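Local structure of putative aldehyde dehydrogenase (Burkholderia cenocepacia, 4YWE) at the interface of chains A and B and the interface of chains A and C. The protein probably oxidises aldehydes to carboxylic acids with NAD or NADP as electron acceptor, as a member of the aldehyde dehydrogenase family. Sequence-based numbering; all coordinates share one arbitrary frame. Chains: chain A/B/C, Putative aldehyde dehydrogenase.

Contact 1: the interface of chains A and B. Residues chain A 480-484; chain B 430, 433-434, 441, 443.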
loop_
_atom_site.group_PDB
_atom_site.type_symbol
_atom_site.label_atom_id
_atom_site.label_comp_id
_atom_site.label_asym_id
_atom_site.label_seq_id
_atom_site.Cartn_x
_atom_site.Cartn_y
_atom_site.Cartn_z
ATOM N N LYS A 480 1.695 -12.377 -9.665
ATOM C CA LYS A 480 2.849 -13.113 -10.160
ATOM C C LYS A 480 4.115 -12.549 -9.529
ATOM O O LYS A 480 4.350 -11.342 -9.571
ATOM C CB LYS A 480 2.939 -13.039 -11.687
ATOM C CG LYS A 480 4.243 -13.601 -12.246
ATOM C CD LYS A 480 4.395 -13.320 -13.735
ATOM C CE LYS A 480 3.441 -14.162 -14.565
ATOM N NZ LYS A 480 3.569 -13.866 -16.020
ATOM N N THR A 481 4.926 -13.420 -8.941
ATOM C CA THR A 481 6.176 -12.987 -8.324
ATOM C C THR A 481 7.369 -13.326 -9.217
ATOM O O THR A 481 7.512 -14.457 -9.683
ATOM C CB THR A 481 6.369 -13.624 -6.937
ATOM O OG1 THR A 481 5.236 -13.322 -6.114
ATOM C CG2 THR A 481 7.627 -13.090 -6.269
ATOM N N ILE A 482 8.222 -12.336 -9.454
ATOM C CA ILE A 482 9.391 -12.518 -10.305
ATOM C C ILE A 482 10.667 -12.308 -9.498
ATOM O O ILE A 482 10.942 -11.202 -9.033
ATOM C CB ILE A 482 9.345 -11.572 -11.515
ATOM C CG1 ILE A 482 8.053 -11.792 -12.309
ATOM C CG2 ILE A 482 10.573 -11.773 -12.394
ATOM C CD1 ILE A 482 7.839 -10.791 -13.427
ATOM N N ALA A 483 11.444 -13.374 -9.338
ATOM C CA ALA A 483 12.680 -13.312 -8.566
ATOM C C ALA A 483 13.903 -13.340 -9.477
ATOM O O ALA A 483 14.199 -14.356 -10.105
ATOM C CB ALA A 483 12.738 -14.457 -7.566
ATOM N N ILE A 484 14.611 -12.218 -9.540
ATOM C CA ILE A 484 15.774 -12.095 -10.410
ATOM C C ILE A 484 17.074 -12.247 -9.627
ATOM O O ILE A 484 17.380 -11.434 -8.757
ATOM C CB ILE A 484 15.766 -10.748 -11.155
ATOM C CG1 ILE A 484 14.385 -10.471 -11.750
ATOM C CG2 ILE A 484 16.844 -10.731 -12.229
ATOM C CD1 ILE A 484 14.224 -9.058 -12.270
ATOM N N MET B 430 12.614 -10.493 -18.946
ATOM C CA MET B 430 11.386 -9.853 -18.496
ATOM C C MET B 430 10.236 -10.098 -19.466
ATOM O O MET B 430 9.075 -10.165 -19.059
ATOM C CB MET B 430 11.606 -8.350 -18.310
ATOM C CG MET B 430 10.573 -7.691 -17.416
ATOM S SD MET B 430 10.482 -8.474 -15.794
ATOM C CE MET B 430 12.186 -8.335 -15.258
ATOM N N ALA B 433 8.826 -13.631 -18.831
ATOM C CA ALA B 433 8.215 -13.644 -17.505
ATOM C C ALA B 433 6.781 -13.121 -17.535
ATOM O O ALA B 433 5.935 -13.561 -16.756
ATOM C CB ALA B 433 9.056 -12.828 -16.531
ATOM N N ARG B 434 6.513 -12.187 -18.441
ATOM C CA ARG B 434 5.169 -11.649 -18.614
ATOM C C ARG B 434 4.264 -12.641 -19.343
ATOM O O ARG B 434 3.079 -12.755 -19.031
ATOM C CB ARG B 434 5.213 -10.324 -19.378
ATOM C CG ARG B 434 5.933 -9.202 -18.648
ATOM C CD ARG B 434 5.316 -8.953 -17.283
ATOM N NE ARG B 434 5.791 -7.714 -16.679
ATOM C CZ ARG B 434 5.215 -6.529 -16.858
ATOM N NH1 ARG B 434 4.141 -6.422 -17.628
ATOM N NH2 ARG B 434 5.713 -5.452 -16.269
ATOM N N VAL B 441 7.904 -16.625 -11.201
ATOM C CA VAL B 441 8.862 -16.770 -12.290
ATOM C C VAL B 441 10.262 -16.479 -11.765
ATOM O O VAL B 441 10.521 -15.408 -11.216
ATOM C CB VAL B 441 8.520 -15.852 -13.479
ATOM C CG1 VAL B 441 9.557 -16.012 -14.581
ATOM C CG2 VAL B 441 7.127 -16.155 -14.007
ATOM N N ILE B 443 14.341 -16.039 -12.518
ATOM C CA ILE B 443 15.280 -15.689 -13.576
ATOM C C ILE B 443 16.700 -16.069 -13.175
ATOM O O ILE B 443 17.238 -15.548 -12.197
ATOM C CB ILE B 443 15.187 -14.194 -13.921
ATOM C CG1 ILE B 443 13.802 -13.870 -14.483
ATOM C CG2 ILE B 443 16.277 -13.809 -14.911
ATOM C CD1 ILE B 443 13.593 -12.406 -14.797
#
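A:Ile482 and B:Val441 pair as neighbours in a parallel beta bridge, where strand 477-485 of one subunit joins strand 440-443 of the other and carries a sheet across the subunit boundary, an arrangement familiar from aldehyde dehydrogenase dimers. Backbone bonds stitch the edge: B:Val441 N gives to A:Thr481 O at 2.7 Å, A:Ala483 N to B:Val441 O, and B:Ile443 N to A:Ala483 O at 2.9 Å. On one side of this seam the packing is close. A:Ile484 and B:Ile443 lie side by side and point the same way, and the end methyl CD1 of B:Ile443 reaches A:Ile484 CG1 at 3.7 Å and A:Ile482 CG2 at 3.9 Å. Helix 426-435 closes over them. B:Met430, bent at chi2 and chi3 (both 56°), brings its CE methyl to A:Ile484 CD1 at 3.7 Å, the two side chains crossing at about a right angle, while B:Ala433 CB meets the CD1 tip of A:Ile482 at 3.9 Å. A:Lys480 forms the polar margin, with 21 Å² hidden. Its chain passes B:Val441 CG2 and turns at chi3 (-72°), which carries NZ to the helix end; there this side-chain nitrogen donates to B:Ala433 O at 2.5 Å, in the carbonyl plane. The loose part is B:Arg434, poorly ordered and hiding 5 Å². Backbone register and isoleucine grip probably hold the C-terminal strand of one subunit on its neighbour, as in the family's dimers.

Contact 2: the interface of chains A and C. Residues chain A 71, 125-129; chain C 131-134.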
loop_
_atom_site.group_PDB
_atom_site.type_symbol
_atom_site.label_atom_id
_atom_site.label_comp_id
_atom_site.label_asym_id
_atom_site.label_seq_id
_atom_site.Cartn_x
_atom_site.Cartn_y
_atom_site.Cartn_z
ATOM N N ALA A 71 -2.642 -0.077 -19.436
ATOM C CA ALA A 71 -3.604 0.238 -18.388
ATOM C C ALA A 71 -4.249 1.603 -18.622
ATOM O O ALA A 71 -5.470 1.744 -18.546
ATOM C CB ALA A 71 -2.935 0.194 -17.030
ATOM N N ALA A 125 -7.217 2.160 -13.258
ATOM C CA ALA A 125 -6.562 1.203 -14.147
ATOM C C ALA A 125 -5.032 1.273 -14.104
ATOM O O ALA A 125 -4.369 0.257 -13.899
ATOM C CB ALA A 125 -7.050 1.407 -15.575
ATOM N N ASP A 126 -4.471 2.463 -14.291
ATOM C CA ASP A 126 -3.016 2.591 -14.345
ATOM C C ASP A 126 -2.405 2.904 -12.981
ATOM O O ASP A 126 -1.274 3.379 -12.894
ATOM C CB ASP A 126 -2.604 3.659 -15.366
ATOM C CG ASP A 126 -3.192 5.026 -15.066
ATOM O OD1 ASP A 126 -3.842 5.194 -14.013
ATOM O OD2 ASP A 126 -2.996 5.943 -15.892
ATOM N N LYS A 127 -3.158 2.636 -11.920
ATOM C CA LYS A 127 -2.673 2.869 -10.566
ATOM C C LYS A 127 -2.816 1.611 -9.718
ATOM O O LYS A 127 -2.689 1.651 -8.493
ATOM C CB LYS A 127 -3.414 4.046 -9.933
ATOM C CG LYS A 127 -3.203 5.338 -10.707
ATOM C CD LYS A 127 -4.131 6.438 -10.258
ATOM C CE LYS A 127 -4.121 7.569 -11.268
ATOM N NZ LYS A 127 -4.691 7.148 -12.576
ATOM N N LEU A 128 -3.082 0.495 -10.385
ATOM C CA LEU A 128 -3.085 -0.808 -9.736
ATOM C C LEU A 128 -1.646 -1.301 -9.641
ATOM O O LEU A 128 -1.096 -1.837 -10.606
ATOM C CB LEU A 128 -3.960 -1.801 -10.507
ATOM C CG LEU A 128 -4.153 -3.184 -9.884
ATOM C CD1 LEU A 128 -4.668 -3.056 -8.461
ATOM C CD2 LEU A 128 -5.104 -4.020 -10.728
ATOM N N HIS A 129 -1.038 -1.107 -8.475
ATOM C CA HIS A 129 0.390 -1.348 -8.305
ATOM C C HIS A 129 0.704 -2.720 -7.727
ATOM O O HIS A 129 -0.017 -3.227 -6.868
ATOM C CB HIS A 129 1.002 -0.275 -7.401
ATOM C CG HIS A 129 0.847 1.120 -7.923
ATOM N ND1 HIS A 129 0.885 2.227 -7.106
ATOM C CD2 HIS A 129 0.655 1.584 -9.181
ATOM C CE1 HIS A 129 0.721 3.316 -7.837
ATOM N NE2 HIS A 129 0.580 2.954 -9.098
ATOM N N GLU C 131 7.312 -0.706 -5.330
ATOM C CA GLU C 131 6.147 -0.947 -6.174
ATOM C C GLU C 131 6.515 -1.297 -7.608
ATOM O O GLU C 131 7.651 -1.103 -8.041
ATOM C CB GLU C 131 5.235 0.279 -6.180
ATOM C CG GLU C 131 4.526 0.544 -4.866
ATOM C CD GLU C 131 3.732 1.831 -4.891
ATOM O OE1 GLU C 131 4.345 2.903 -5.077
ATOM O OE2 GLU C 131 2.494 1.770 -4.732
ATOM N N THR C 132 5.538 -1.826 -8.336
ATOM C CA THR C 132 5.627 -1.926 -9.784
ATOM C C THR C 132 4.486 -1.104 -10.365
ATOM O O THR C 132 3.332 -1.255 -9.961
ATOM C CB THR C 132 5.551 -3.380 -10.287
ATOM O OG1 THR C 132 4.275 -3.940 -9.954
ATOM C CG2 THR C 132 6.656 -4.220 -9.663
ATOM N N LEU C 133 4.813 -0.225 -11.303
ATOM C CA LEU C 133 3.841 0.726 -11.825
ATOM C C LEU C 133 3.411 0.372 -13.242
ATOM O O LEU C 133 4.247 0.043 -14.083
ATOM C CB LEU C 133 4.423 2.138 -11.795
ATOM C CG LEU C 133 5.104 2.547 -10.489
ATOM C CD1 LEU C 133 5.822 3.875 -10.655
ATOM C CD2 LEU C 133 4.095 2.615 -9.350
ATOM N N PRO C 134 2.097 0.437 -13.508
ATOM C CA PRO C 134 1.591 0.225 -14.867
ATOM C C PRO C 134 2.159 1.264 -15.824
ATOM O O PRO C 134 2.131 2.457 -15.519
ATOM C CB PRO C 134 0.075 0.386 -14.713
ATOM C CG PRO C 134 -0.191 0.128 -13.263
ATOM C CD PRO C 134 1.007 0.673 -12.547
HETATM O O HOH W 1 0.989 4.017 -13.763
#
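C:Pro134, with 86 Å² buried, lies against the backbone turn of A:Asp126 to A:His129, in an aldehyde dehydrogenase subunit contact where the end of strand 130-133 from one chain meets the 3-10 helix 125-127 of the other. Its ring carbon CG sits 3.4 Å from both A:Asp126 O and A:Leu128 O, and CB lies 3.8 Å from the methyl CB of A:Ala71, so that the proline is held between the start of helix 71-87 and the turn. A water bridges the same two segments, lying 2.5 Å from A:Asp126 O and 2.6 Å from C:Pro134 O.

A:His129 buries 70 Å². Its imidazole is sandwiched: the carbonyl A:Lys127 O stands over the centre of one face, and the C:Leu133 methyl CD2 lies over the other, 3.6 Å from the ring centroid, as a CH-pi contact. A:His129 CD2 meets C:Pro134 CD at 3.5 Å, the two side chains crossing at about a right angle. Chi1 (-59°, CG anti to the carbonyl carbon) swings the imidazole to the partner, and chi2 (157°) turns ND1 towards C:Glu131, whose carboxylate OE2 accepts a hydrogen bond of 2.9 Å. The bond is bent, with OE2 tilted 26° out of the ring plane; separately, ND1 comes to OE2 from above the carboxylate plane, the two planes being perpendicular. The extended C:Glu131 chain places the acidic group beside the imidazole, where its charge could favour a protonated ring.

Contacts 1 and 2 illustrate how one subunit can engage two neighbours through separate surfaces: they share no residue, and their C-alpha centres lie about 17 Å apart. Chain A takes part in both, offering its C-terminal strand 477-485 to chain B in contact 1 and the 3-10 helix 125-127 with the loop after it to chain C in contact 2. Each interface is two-fold symmetric, which fits the four-copy deposited assembly. The centres stand about 31 Å and 23 Å from the predicted active-site residue A:Glu256, so both contacts more likely serve assembly than direct chemistry.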